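Cyanophage-like gp41-1 intein (Metagenome, PDB 6QAZ) probably excises itself from a precursor by protein splicing, joining the flanking segments through a new peptide bond, as inteins do. Local coordinates at residues A[11-15]-A[16-20]; A[21-24]-A[25-29]; A[28-32]-A[33-37]; A[80-83]-A[84-87]. All coordinates share one frame; numbering follows the deposited sequence. Where two conformers were deposited one is given.

Contact 1 (A[11-15]-A[16-20])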
ATOM      1  N   VAL A  11       7.758   3.909  -2.497  1.00 13.97           N
ATOM      2  CA  VAL A  11       6.865   5.086  -2.480  1.00 14.07           C
ATOM      3  C   VAL A  11       7.633   6.234  -3.127  1.00 13.89           C
ATOM      4  O   VAL A  11       8.864   6.253  -3.153  1.00 15.64           O
ATOM      5  CB  VAL A  11       6.416   5.418  -1.052  1.00 14.14           C
ATOM      6  CG1 VAL A  11       5.623   4.267  -0.474  1.00 15.39           C
ATOM      7  CG2 VAL A  11       7.572   5.795  -0.150  1.00 15.42           C
ATOM      8  N   GLN A  12       6.897   7.193  -3.657  1.00 14.93           N
ATOM      9  CA  GLN A  12       7.470   8.314  -4.402  0.50 15.48           C
ATOM     10  C   GLN A  12       7.556   9.546  -3.496  1.00 14.72           C
ATOM     11  O   GLN A  12       6.513  10.034  -3.048  1.00 15.46           O
ATOM     12  CB  GLN A  12       6.576   8.541  -5.607  0.50 17.86           C
ATOM     13  CG  GLN A  12       7.229   9.420  -6.635  0.50 19.68           C
ATOM     14  CD  GLN A  12       6.473   9.447  -7.934  0.50 21.32           C
ATOM     15  OE1 GLN A  12       5.660   8.588  -8.268  0.50 22.25           O
ATOM     16  NE2 GLN A  12       6.761  10.466  -8.691  0.50 24.80           N
ATOM     17  N   THR A  13       8.759  10.031  -3.258  1.00 15.82           N
ATOM     18  CA  THR A  13       8.972  11.290  -2.531  1.00 15.92           C
ATOM     19  C   THR A  13       9.363  12.336  -3.544  1.00 17.49           C
ATOM     20  O   THR A  13       9.789  12.017  -4.663  1.00 18.49           O
ATOM     21  CB  THR A  13      10.011  11.152  -1.424  1.00 16.78           C
ATOM     22  OG1 THR A  13      11.322  11.172  -1.994  1.00 18.24           O
ATOM     23  CG2 THR A  13       9.785   9.942  -0.559  1.00 17.08           C
ATOM     24  N   PRO A  14       9.420  13.615  -3.146  1.00 18.22           N
ATOM     25  CA  PRO A  14       9.964  14.625  -4.054  1.00 20.87           C
ATOM     26  C   PRO A  14      11.435  14.391  -4.409  1.00 21.92           C
ATOM     27  O   PRO A  14      11.910  15.007  -5.342  1.00 28.43           O
ATOM     28  CB  PRO A  14       9.708  15.945  -3.314  1.00 21.34           C
ATOM     29  CG  PRO A  14       8.518  15.629  -2.406  1.00 19.68           C
ATOM     30  CD  PRO A  14       8.817  14.225  -1.932  1.00 17.59           C
ATOM     31  N   GLN A  15      12.160  13.655  -3.576  1.00 21.89           N
ATOM     32  CA  GLN A  15      13.592  13.344  -3.795  1.00 25.38           C
ATOM     33  C   GLN A  15      13.762  12.010  -4.547  1.00 25.72           C
ATOM     34  O   GLN A  15      14.930  11.638  -4.776  1.00 35.44           O
ATOM     35  CB  GLN A  15      14.292  13.311  -2.440  1.00 30.33           C
ATOM     36  CG  GLN A  15      14.245  14.644  -1.688  1.00 35.25           C
ATOM     37  CD  GLN A  15      12.946  14.941  -0.960  1.00 30.59           C
ATOM     38  OE1 GLN A  15      12.211  14.053  -0.505  1.00 29.99           O
ATOM     39  NE2 GLN A  15      12.663  16.234  -0.839  1.00 36.84           N
ATOM     40  N   GLY A  16      12.690  11.361  -5.006  1.00 21.35           N
ATOM     41  CA  GLY A  16      12.754  10.103  -5.765  1.00 21.29           C
ATOM     42  C   GLY A  16      12.075   8.993  -5.026  1.00 17.38           C
ATOM     43  O   GLY A  16      11.460   9.177  -3.973  1.00 18.04           O
ATOM     44  N   MET A  17      12.158   7.817  -5.602  1.00 16.97           N
ATOM     45  CA  MET A  17      11.527   6.647  -4.989  1.00 15.80           C
ATOM     46  C   MET A  17      12.335   6.234  -3.772  1.00 16.07           C
ATOM     47  O   MET A  17      13.559   6.254  -3.796  1.00 19.02           O
ATOM     48  CB  MET A  17      11.499   5.478  -5.977  1.00 17.07           C
ATOM     49  CG  MET A  17      10.529   5.597  -7.131  0.60 18.02           C
ATOM     50  SD  MET A  17       8.800   5.568  -6.579  0.60 17.09           S
ATOM     51  CE  MET A  17       8.004   5.697  -8.176  0.60 20.13           C
ATOM     52  N   LYS A  18      11.641   5.842  -2.744  1.00 14.88           N
ATOM     53  CA  LYS A  18      12.254   5.313  -1.523  1.00 14.89           C
ATOM     54  C   LYS A  18      11.576   4.007  -1.140  1.00 14.52           C
ATOM     55  O   LYS A  18      10.362   3.879  -1.306  1.00 15.66           O
ATOM     56  CB  LYS A  18      12.115   6.288  -0.345  0.60 15.46           C
ATOM     57  CG  LYS A  18      12.864   7.594  -0.496  0.60 16.57           C
ATOM     58  CD  LYS A  18      12.900   8.412   0.777  0.60 18.28           C
ATOM     59  CE  LYS A  18      13.562   9.762   0.591  0.60 19.89           C
ATOM     60  NZ  LYS A  18      13.730  10.486   1.867  0.60 20.64           N
ATOM     61  N   GLU A  19      12.333   3.076  -0.586  1.00 14.80           N
ATOM     62  CA  GLU A  19      11.712   1.917   0.054  1.00 14.37           C
ATOM     63  C   GLU A  19      11.062   2.380   1.345  1.00 14.19           C
ATOM     64  O   GLU A  19      11.598   3.228   2.091  1.00 14.90           O
ATOM     65  CB  GLU A  19      12.715   0.809   0.328  1.00 15.63           C
ATOM     66  CG  GLU A  19      13.200   0.158  -0.969  1.00 17.36           C
ATOM     67  CD  GLU A  19      14.184  -1.006  -0.777  1.00 21.41           C
ATOM     68  OE1 GLU A  19      14.646  -1.242   0.362  1.00 25.42           O
ATOM     69  OE2 GLU A  19      14.454  -1.730  -1.745  1.00 27.99           O
ATOM     70  N   ILE A  20       9.891   1.831   1.645  1.00 13.93           N
ATOM     71  CA  ILE A  20       9.111   2.325   2.783  1.00 14.48           C
ATOM     72  C   ILE A  20       9.864   2.094   4.095  1.00 14.88           C
ATOM     73  O   ILE A  20       9.654   2.863   5.044  1.00 15.44           O
ATOM     74  CB  ILE A  20       7.698   1.739   2.757  1.00 14.41           C
ATOM     75  CG1 ILE A  20       6.747   2.552   3.622  1.00 16.12           C
ATOM     76  CG2 ILE A  20       7.691   0.267   3.061  1.00 14.53           C
ATOM     77  CD1 ILE A  20       5.324   2.115   3.551  1.00 17.15           C
TER
HETATM   78  O   HOH W   1      15.345   8.306  -3.943  1.00 50.45           O
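Met17 folds over the backbone of the facing strand to reach Gln12, the two forming an antiparallel non-hydrogen-bonded pair with CA atoms 4.4 Å apart. Followed outward, Met17 CB borders the carbonyl of Val11. A bend at chi2 (-66°) then turns the chain so that SD lies 3.5 Å from Val11 O, itself the acceptor for Lys18 N. Beyond SD, the methyl CE comes alongside the Gln12 chain and ends 3.7 Å from Gln12 OE1, a van der Waals contact; the polar partner of that oxygen is Lys90 NZ, which donates a hydrogen bond to it. Segments 11-15 and 16-20 make a beta hairpin with a two-residue loop: Thr13 to Gly16 is a type I turn, and the pairs Val11-Lys18 and Thr13-Gly16 each carry two backbone hydrogen bonds. At the turn, Gly16 O is gripped twice by Thr13. The amide N of Thr13 bonds from above the carbonyl plane, whereas OG1 donates in that plane, on a lone pair, at 2.8 Å. Gly16 has a positive phi of 117°, at which a side chain would press on the preceding carbonyl oxygen. On the face carrying Thr13 and Lys18, the extended lysine crosses the threonine at about a right angle, CD 3.7 Å from Thr13 CG2, and its NZ goes on to a salt bridge with Asp27 OD1.

Contact 2 (A[21-24]-A[25-29]); sequences SNIQ and VGDLV
Asp27 folds its carboxylate back onto Gln24, bridging the ends of a type II beta turn that leads from the loop after strand 16-19 into strand 28-31. Two hydrogen bonds tie these residues together in opposite senses. Gln24 N donates to Asp27 OD2 at 2.8 Å, nearly straight at 168° and on the anti lone pair of that oxygen, while Asp27 N returns a bond to Gln24 O at 3.0 Å. Gly26 holds the third position of the turn with a positive phi (95°), as type II turns commonly require. The other carboxylate oxygen, OD1, forms a salt bridge with Lys18 NZ, while OD2 also lies 2.7 Å from the oxygen of water 2, which sits within hydrogen-bonding distance of Asn22 O as well. This double engagement is consistent with an ionised aspartate. Water 3 accepts from Gln24 NE2 and donates to Val25 O, joining the glutamine side chain to the turn backbone. Gly26 and Asp27 have further backbone hydrogen bonds to Val38 of strand 34-41. Ile23 crosses Asp27 at a slant, with CD1 3.6 Å from Asp27 OD2; the same methyl meets Val29 CG1 at 4.0 Å.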
ATOM      1  N   SER A  21      10.714   1.080   4.175  1.00 15.33           N
ATOM      2  CA  SER A  21      11.547   0.867   5.366  1.00 17.14           C
ATOM      3  C   SER A  21      12.477   2.039   5.650  1.00 16.44           C
ATOM      4  O   SER A  21      12.978   2.120   6.765  1.00 18.86           O
ATOM      5  CB  SER A  21      12.374  -0.397   5.186  1.00 20.71           C
ATOM      6  OG  SER A  21      13.280  -0.222   4.091  1.00 21.89           O
ATOM      7  N   ASN A  22      12.727   2.907   4.678  1.00 15.37           N
ATOM      8  CA  ASN A  22      13.625   4.054   4.846  1.00 15.53           C
ATOM      9  C   ASN A  22      12.832   5.350   5.085  1.00 14.99           C
ATOM     10  O   ASN A  22      13.468   6.376   5.275  1.00 17.21           O
ATOM     11  CB  ASN A  22      14.545   4.169   3.643  1.00 15.93           C
ATOM     12  CG  ASN A  22      15.495   3.006   3.505  1.00 16.73           C
ATOM     13  OD1 ASN A  22      15.916   2.426   4.509  1.00 18.60           O
ATOM     14  ND2 ASN A  22      15.841   2.621   2.283  1.00 19.44           N
ATOM     15  N   ILE A  23      11.521   5.313   5.050  1.00 14.63           N
ATOM     16  CA  ILE A  23      10.692   6.523   5.238  1.00 14.90           C
ATOM     17  C   ILE A  23      10.780   6.961   6.700  1.00 15.38           C
ATOM     18  O   ILE A  23      10.810   6.137   7.625  1.00 17.03           O
ATOM     19  CB  ILE A  23       9.260   6.230   4.790  1.00 15.27           C
ATOM     20  CG1 ILE A  23       9.165   6.202   3.271  1.00 15.84           C
ATOM     21  CG2 ILE A  23       8.241   7.181   5.428  1.00 17.42           C
ATOM     22  CD1 ILE A  23       9.255   7.549   2.614  1.00 16.95           C
ATOM     23  N   GLN A  24      10.789   8.270   6.879  1.00 15.75           N
ATOM     24  CA  GLN A  24      10.825   8.880   8.220  1.00 16.84           C
ATOM     25  C   GLN A  24       9.715   9.904   8.340  1.00 15.82           C
ATOM     26  O   GLN A  24       9.209  10.437   7.331  1.00 15.82           O
ATOM     27  CB  GLN A  24      12.217   9.402   8.516  0.50 19.56           C
ATOM     28  CG  GLN A  24      12.617  10.514   7.611  0.50 21.74           C
ATOM     29  CD  GLN A  24      14.093  10.738   7.830  0.50 23.70           C
ATOM     30  OE1 GLN A  24      14.923  10.439   6.980  0.50 27.39           O
ATOM     31  NE2 GLN A  24      14.416  11.211   9.013  0.50 21.52           N
ATOM     32  N   VAL A  25       9.341  10.196   9.560  1.00 16.23           N
ATOM     33  CA  VAL A  25       8.388  11.280   9.819  1.00 16.57           C
ATOM     34  C   VAL A  25       8.916  12.544   9.170  1.00 17.37           C
ATOM     35  O   VAL A  25      10.107  12.867   9.261  1.00 17.81           O
ATOM     36  CB  VAL A  25       8.166  11.471  11.319  0.80 19.56           C
ATOM     37  CG1 VAL A  25       7.377  12.749  11.611  0.80 24.05           C
ATOM     38  CG2 VAL A  25       7.526  10.250  11.965  0.80 20.47           C
ATOM     39  N   GLY A  26       8.006  13.257   8.514  1.00 17.38           N
ATOM     40  CA  GLY A  26       8.331  14.481   7.774  1.00 19.09           C
ATOM     41  C   GLY A  26       8.578  14.266   6.303  1.00 18.13           C
ATOM     42  O   GLY A  26       8.539  15.252   5.560  1.00 21.29           O
ATOM     43  N   ASP A  27       8.835  13.036   5.866  1.00 16.48           N
ATOM     44  CA  ASP A  27       8.882  12.758   4.418  1.00 16.18           C
ATOM     45  C   ASP A  27       7.527  13.086   3.798  1.00 15.10           C
ATOM     46  O   ASP A  27       6.501  13.141   4.472  1.00 15.85           O
ATOM     47  CB  ASP A  27       9.196  11.294   4.111  0.54 16.05           C
ATOM     48  CG  ASP A  27      10.656  10.901   3.915  0.54 17.65           C
ATOM     49  OD1 ASP A  27      11.346  11.526   3.098  0.54 20.73           O
ATOM     50  OD2 ASP A  27      11.105   9.959   4.623  0.54 17.92           O
ATOM     51  N   LEU A  28       7.545  13.293   2.499  1.00 15.41           N
ATOM     52  CA  LEU A  28       6.350  13.521   1.679  1.00 15.22           C
ATOM     53  C   LEU A  28       6.214  12.369   0.684  1.00 14.65           C
ATOM     54  O   LEU A  28       7.218  12.040   0.034  1.00 15.83           O
ATOM     55  CB  LEU A  28       6.500  14.857   0.956  1.00 15.85           C
ATOM     56  CG  LEU A  28       6.311  16.099   1.832  1.00 17.18           C
ATOM     57  CD1 LEU A  28       6.865  17.316   1.149  1.00 21.02           C
ATOM     58  CD2 LEU A  28       4.845  16.308   2.201  1.00 19.00           C
ATOM     59  N   VAL A  29       5.021  11.788   0.583  1.00 14.31           N
ATOM     60  CA  VAL A  29       4.784  10.647  -0.323  1.00 14.20           C
ATOM     61  C   VAL A  29       3.644  10.961  -1.257  1.00 13.93           C
ATOM     62  O   VAL A  29       2.604  11.508  -0.845  1.00 14.68           O
ATOM     63  CB  VAL A  29       4.570   9.342   0.445  1.00 14.46           C
ATOM     64  CG1 VAL A  29       5.856   8.913   1.134  1.00 15.71           C
ATOM     65  CG2 VAL A  29       3.407   9.387   1.409  1.00 14.63           C
TER
HETATM   66  O   HOH W   2      13.701   9.104   4.638  1.00 21.93           O
HETATM   67  O   HOH W   3      12.461  12.169  11.034  1.00 34.46           O

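Contact 3 (A[28-32]-A[33-37])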
ATOM      1  N   LEU A  28       7.545  13.293   2.499  1.00 15.41           N
ATOM      2  CA  LEU A  28       6.350  13.521   1.679  1.00 15.22           C
ATOM      3  C   LEU A  28       6.214  12.369   0.684  1.00 14.65           C
ATOM      4  O   LEU A  28       7.218  12.040   0.034  1.00 15.83           O
ATOM      5  CB  LEU A  28       6.500  14.857   0.956  1.00 15.85           C
ATOM      6  CG  LEU A  28       6.311  16.099   1.832  1.00 17.18           C
ATOM      7  CD1 LEU A  28       6.865  17.316   1.149  1.00 21.02           C
ATOM      8  CD2 LEU A  28       4.845  16.308   2.201  1.00 19.00           C
ATOM      9  N   VAL A  29       5.021  11.788   0.583  1.00 14.31           N
ATOM     10  CA  VAL A  29       4.784  10.647  -0.323  1.00 14.20           C
ATOM     11  C   VAL A  29       3.644  10.961  -1.257  1.00 13.93           C
ATOM     12  O   VAL A  29       2.604  11.508  -0.845  1.00 14.68           O
ATOM     13  CB  VAL A  29       4.570   9.342   0.445  1.00 14.46           C
ATOM     14  CG1 VAL A  29       5.856   8.913   1.134  1.00 15.71           C
ATOM     15  CG2 VAL A  29       3.407   9.387   1.409  1.00 14.63           C
ATOM     16  N   LEU A  30       3.805  10.584  -2.517  1.00 14.06           N
ATOM     17  CA  LEU A  30       2.839  10.963  -3.555  1.00 14.49           C
ATOM     18  C   LEU A  30       1.584  10.111  -3.453  1.00 13.88           C
ATOM     19  O   LEU A  30       1.662   8.882  -3.358  1.00 14.22           O
ATOM     20  CB  LEU A  30       3.469  10.783  -4.933  1.00 15.14           C
ATOM     21  CG  LEU A  30       2.593  11.233  -6.093  1.00 16.98           C
ATOM     22  CD1 LEU A  30       2.341  12.731  -6.074  1.00 19.24           C
ATOM     23  CD2 LEU A  30       3.217  10.818  -7.410  1.00 20.26           C
ATOM     24  N   SER A  31       0.449  10.787  -3.520  1.00 14.68           N
ATOM     25  CA  SER A  31      -0.887  10.201  -3.607  1.00 14.85           C
ATOM     26  C   SER A  31      -1.554  10.640  -4.902  1.00 14.56           C
ATOM     27  O   SER A  31      -0.950  11.342  -5.721  1.00 17.41           O
ATOM     28  CB  SER A  31      -1.703  10.636  -2.409  1.00 15.92           C
ATOM     29  OG  SER A  31      -2.239  11.917  -2.602  0.75 18.99           O
ATOM     30  N   ASN A  32      -2.815  10.292  -5.038  1.00 15.15           N
ATOM     31  CA  ASN A  32      -3.636  10.775  -6.174  1.00 15.63           C
ATOM     32  C   ASN A  32      -3.939  12.264  -6.075  1.00 16.20           C
ATOM     33  O   ASN A  32      -4.363  12.822  -7.083  1.00 19.44           O
ATOM     34  CB  ASN A  32      -4.932   9.961  -6.274  1.00 16.45           C
ATOM     35  CG  ASN A  32      -5.761   9.986  -5.019  1.00 16.52           C
ATOM     36  OD1 ASN A  32      -5.249   9.832  -3.921  1.00 17.20           O
ATOM     37  ND2 ASN A  32      -7.045  10.175  -5.180  1.00 21.23           N
ATOM     38  N   THR A  33      -3.831  12.818  -4.871  0.50 17.69           N
ATOM     39  CA  THR A  33      -4.082  14.225  -4.506  0.50 20.65           C
ATOM     40  C   THR A  33      -2.795  14.888  -4.045  0.50 18.14           C
ATOM     41  O   THR A  33      -2.808  15.512  -3.063  0.50 19.98           O
ATOM     42  CB  THR A  33      -5.020  14.354  -3.274  1.00 21.78           C
ATOM     43  OG1 THR A  33      -4.353  13.621  -2.246  1.00 30.86           O
ATOM     44  CG2 THR A  33      -6.413  13.826  -3.519  1.00 28.92           C
ATOM     45  N   GLY A  34      -1.687  14.714  -4.685  1.00 20.25           N
ATOM     46  CA  GLY A  34      -0.463  15.417  -4.282  1.00 18.01           C
ATOM     47  C   GLY A  34       0.285  14.680  -3.212  1.00 15.61           C
ATOM     48  O   GLY A  34       0.026  13.494  -2.945  1.00 18.34           O
ATOM     49  N   TYR A  35       1.211  15.342  -2.576  1.00 14.93           N
ATOM     50  CA  TYR A  35       2.074  14.711  -1.580  1.00 14.62           C
ATOM     51  C   TYR A  35       1.484  14.833  -0.194  1.00 14.29           C
ATOM     52  O   TYR A  35       1.138  15.937   0.266  1.00 15.37           O
ATOM     53  CB  TYR A  35       3.450  15.364  -1.581  1.00 15.90           C
ATOM     54  CG  TYR A  35       4.315  14.974  -2.761  1.00 16.03           C
ATOM     55  CD1 TYR A  35       5.048  13.806  -2.742  1.00 15.58           C
ATOM     56  CD2 TYR A  35       4.370  15.730  -3.928  1.00 18.93           C
ATOM     57  CE1 TYR A  35       5.819  13.400  -3.810  1.00 17.20           C
ATOM     58  CE2 TYR A  35       5.147  15.328  -5.019  1.00 20.48           C
ATOM     59  CZ  TYR A  35       5.874  14.149  -4.953  1.00 20.15           C
ATOM     60  OH  TYR A  35       6.675  13.686  -5.973  1.00 25.04           O
ATOM     61  N   ASN A  36       1.402  13.708   0.506  1.00 14.03           N
ATOM     62  CA  ASN A  36       0.964  13.688   1.891  1.00 14.07           C
ATOM     63  C   ASN A  36       2.164  13.576   2.825  1.00 14.13           C
ATOM     64  O   ASN A  36       3.131  12.851   2.512  1.00 15.13           O
ATOM     65  CB  ASN A  36      -0.031  12.558   2.131  1.00 13.97           C
ATOM     66  CG  ASN A  36      -1.333  12.760   1.410  1.00 13.89           C
ATOM     67  OD1 ASN A  36      -1.808  13.910   1.278  1.00 14.00           O
ATOM     68  ND2 ASN A  36      -1.952  11.695   0.926  1.00 14.64           N
ATOM     69  N   GLU A  37       2.145  14.287   3.948  1.00 14.38           N
ATOM     70  CA  GLU A  37       3.242  14.226   4.920  1.00 14.84           C
ATOM     71  C   GLU A  37       3.141  12.939   5.720  1.00 14.22           C
ATOM     72  O   GLU A  37       2.069  12.573   6.189  1.00 14.61           O
ATOM     73  CB  GLU A  37       3.138  15.399   5.912  1.00 16.79           C
ATOM     74  CG  GLU A  37       4.270  15.378   6.924  1.00 18.59           C
ATOM     75  CD  GLU A  37       4.257  16.329   8.086  1.00 20.83           C
ATOM     76  OE1 GLU A  37       5.354  16.412   8.742  0.50 18.98           O
ATOM     77  OE2 GLU A  37       3.167  16.930   8.377  0.50 13.81           O
TER
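Leu30 carries CG opposite its backbone N (chi1 -176°), and Tyr35 swings its ring away from its own carbonyl carbon (chi1 -75°); together these torsions put Leu30 CD1 over the ring. The result is a CH-pi contact, 4.0 Å from CD1 to the ring centroid and 12° off the normal. Leu30 CB meets Tyr35 CE1 at 3.7 Å, and Leu28 CB continues the apolar patch against Tyr35 CB. On the other face, Ser31 organises the turn. Its OG donates to Gly34 O at 2.8 Å and accepts from Thr33 N at 2.9 Å, while Ser31 N reaches Gly34 O from the opposite side of the carbonyl plane, a double grip on one oxygen. Asn36 ND2 lies 3.5 Å from Ser31 CB, but its hydrogen bonds run to Leu118 O and Asn116 OD1, while Asn32 OD1 accepts from Asn116 ND2. Further along, Val29 and Asn36 exchange two backbone hydrogen bonds, from Val29 N to Asn36 O at 2.9 Å and from Asn36 N to Val29 O at 2.8 Å. A type I turn from Ser31 to Gly34 thus closes an antiparallel beta hairpin, consistent with the all-beta Hint fold of inteins.

Contact 4 (A[80-83]-A[84-87])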
ATOM      1  N   GLY A  80     -12.569  -9.179   2.435  1.00 17.66           N
ATOM      2  CA  GLY A  80     -13.081  -9.722   1.170  1.00 18.40           C
ATOM      3  C   GLY A  80     -12.435  -9.185  -0.079  1.00 17.49           C
ATOM      4  O   GLY A  80     -12.875  -9.532  -1.181  1.00 20.53           O
ATOM      5  N   LEU A  81     -11.381  -8.364   0.016  1.00 16.74           N
ATOM      6  CA  LEU A  81     -10.677  -7.954  -1.218  1.00 16.74           C
ATOM      7  C   LEU A  81     -10.184  -9.218  -1.917  1.00 16.88           C
ATOM      8  O   LEU A  81      -9.550 -10.054  -1.281  1.00 19.07           O
ATOM      9  CB  LEU A  81      -9.506  -7.059  -0.855  1.00 16.56           C
ATOM     10  CG  LEU A  81      -8.747  -6.474  -2.037  1.00 16.32           C
ATOM     11  CD1 LEU A  81      -9.629  -5.525  -2.839  1.00 16.77           C
ATOM     12  CD2 LEU A  81      -7.542  -5.725  -1.542  1.00 18.25           C
ATOM     13  N   LYS A  82     -10.491  -9.380  -3.195  0.50 18.30           N
ATOM     14  CA  LYS A  82     -10.201 -10.653  -3.885  1.00 19.37           C
ATOM     15  C   LYS A  82     -10.001 -10.417  -5.372  1.00 16.83           C
ATOM     16  O   LYS A  82     -10.310  -9.371  -5.958  1.00 16.20           O
ATOM     17  CB  LYS A  82     -11.341 -11.623  -3.670  1.00 20.66           C
ATOM     18  CG  LYS A  82     -12.622 -11.125  -4.233  1.00 20.24           C
ATOM     19  CD  LYS A  82     -13.759 -12.134  -4.090  1.00 26.36           C
ATOM     20  CE  LYS A  82     -14.137 -12.524  -2.667  1.00 27.09           C
ATOM     21  NZ  LYS A  82     -14.754 -11.410  -1.888  1.00 27.69           N
ATOM     22  N   GLU A  83      -9.497 -11.477  -5.954  1.00 17.08           N
ATOM     23  CA  GLU A  83      -9.302 -11.535  -7.403  0.50 17.21           C
ATOM     24  C   GLU A  83     -10.598 -11.127  -8.111  1.00 16.83           C
ATOM     25  O   GLU A  83     -11.710 -11.526  -7.705  1.00 18.31           O
ATOM     26  CB  GLU A  83      -8.829 -12.932  -7.795  0.50 19.69           C
ATOM     27  CG  GLU A  83      -7.529 -13.328  -7.105  0.50 21.74           C
ATOM     28  CD  GLU A  83      -7.297 -14.815  -6.861  0.50 24.56           C
ATOM     29  OE1 GLU A  83      -7.860 -15.663  -7.628  0.50 25.12           O
ATOM     30  OE2 GLU A  83      -6.612 -15.111  -5.819  0.50 19.73           O
ATOM     31  N   GLY A  84     -10.435 -10.356  -9.170  1.00 16.57           N
ATOM     32  CA  GLY A  84     -11.530  -9.875  -9.995  1.00 17.47           C
ATOM     33  C   GLY A  84     -12.030  -8.517  -9.606  1.00 17.07           C
ATOM     34  O   GLY A  84     -12.767  -7.904 -10.392  1.00 19.68           O
ATOM     35  N   MET A  85     -11.696  -8.060  -8.396  1.00 16.22           N
ATOM     36  CA  MET A  85     -11.925  -6.653  -8.018  1.00 15.98           C
ATOM     37  C   MET A  85     -10.817  -5.817  -8.610  1.00 15.48           C
ATOM     38  O   MET A  85      -9.826  -6.366  -9.067  1.00 20.45           O
ATOM     39  CB  MET A  85     -11.967  -6.521  -6.498  1.00 15.65           C
ATOM     40  CG  MET A  85     -13.166  -7.233  -5.909  1.00 16.82           C
ATOM     41  SD  MET A  85     -13.156  -7.045  -4.128  1.00 18.57           S
ATOM     42  CE  MET A  85     -14.663  -7.891  -3.695  1.00 20.75           C
ATOM     43  N   CYS A  86     -11.007  -4.508  -8.677  1.00 15.90           N
ATOM     44  CA  CYS A  86     -10.022  -3.607  -9.258  1.00 15.57           C
ATOM     45  C   CYS A  86      -9.439  -2.668  -8.204  1.00 14.68           C
ATOM     46  O   CYS A  86     -10.141  -2.162  -7.332  1.00 16.25           O
ATOM     47  CB  CYS A  86     -10.638  -2.737 -10.326  1.00 17.39           C
ATOM     48  SG  CYS A  86     -11.184  -3.700 -11.766  1.00 21.71           S
ATOM     49  N   LEU A  87      -8.139  -2.431  -8.346  1.00 14.35           N
ATOM     50  CA  LEU A  87      -7.427  -1.382  -7.622  1.00 14.29           C
ATOM     51  C   LEU A  87      -7.116  -0.242  -8.580  1.00 13.73           C
ATOM     52  O   LEU A  87      -7.199  -0.391  -9.780  1.00 17.23           O
ATOM     53  CB  LEU A  87      -6.158  -1.920  -6.964  1.00 13.59           C
ATOM     54  CG  LEU A  87      -6.353  -3.056  -5.972  1.00 14.25           C
ATOM     55  CD1 LEU A  87      -5.050  -3.398  -5.277  1.00 14.69           C
ATOM     56  CD2 LEU A  87      -7.430  -2.734  -4.945  1.00 15.11           C
TER
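Met85 reaches back alongside the preceding segment as a straight arm and meets Lys82, Leu81 and Gly80. With chi2 and chi3 at 180° and 178°, its chain stays extended beyond CG, and its successive atoms run from Lys82 O back to Gly80 O. CB packs 3.3 Å from Lys82 O. Farther out, SD accepts a weak hydrogen bond from Lys82 N at 3.7 Å, a sulfur acceptor for a backbone amide. The methyl CE ends 3.5 Å from Gly80 O and 3.9 Å from Lys82 CG. The polar partner of that glycine oxygen is the lysine: its chain bends at chi3 and chi4, curling NZ back to donate to Gly80 O at 2.7 Å, in the carbonyl plane and on a lone pair. The backbone here forms a type II beta turn from Lys82 to Met85, closed by the bond from Met85 N to Lys82 O at 3.1 Å and delivering the chain into strand 86-89. Gly84 takes the third position with a positive phi (94°), where a side chain would run into the carbonyl oxygen of Glu83. The tip of Glu83 is engaged elsewhere, its OE2 accepting from Ile100 N. Leu81 adds an apolar contact: CD1 touches Met85 SD at 4.1 Å and, slantwise, Leu87 CD2 at 4.1 Å. Phe68, Thr70 and Ile97 pack around both leucines, joining the turn to strands 68-70 and 93-113.

Contacts 1, 2 and 3 form one continuous cluster. Contact 1 joins contact 2 through a salt bridge, Lys18 NZ to Asp27 OD1 at 2.9 Å, and through Val11 CG2 packing on Ile23 CD1 at 3.7 Å. It meets contact 3 by a probable backbone hydrogen bond, Leu30 N to Gln12 O at 2.8 Å. Contacts 2 and 3 share Leu28 and Val29, as the turn at 24-27 feeds the hairpin of residues 28-37. Contact 4 stands apart: its centre is about 26 Å from that of contact 1 and 28 Å from that of contact 2, across the chain's centre from both. A pentaethylene glycol, probably from the crystallisation liquor, lies about 5 Å from the Asn32 side chain.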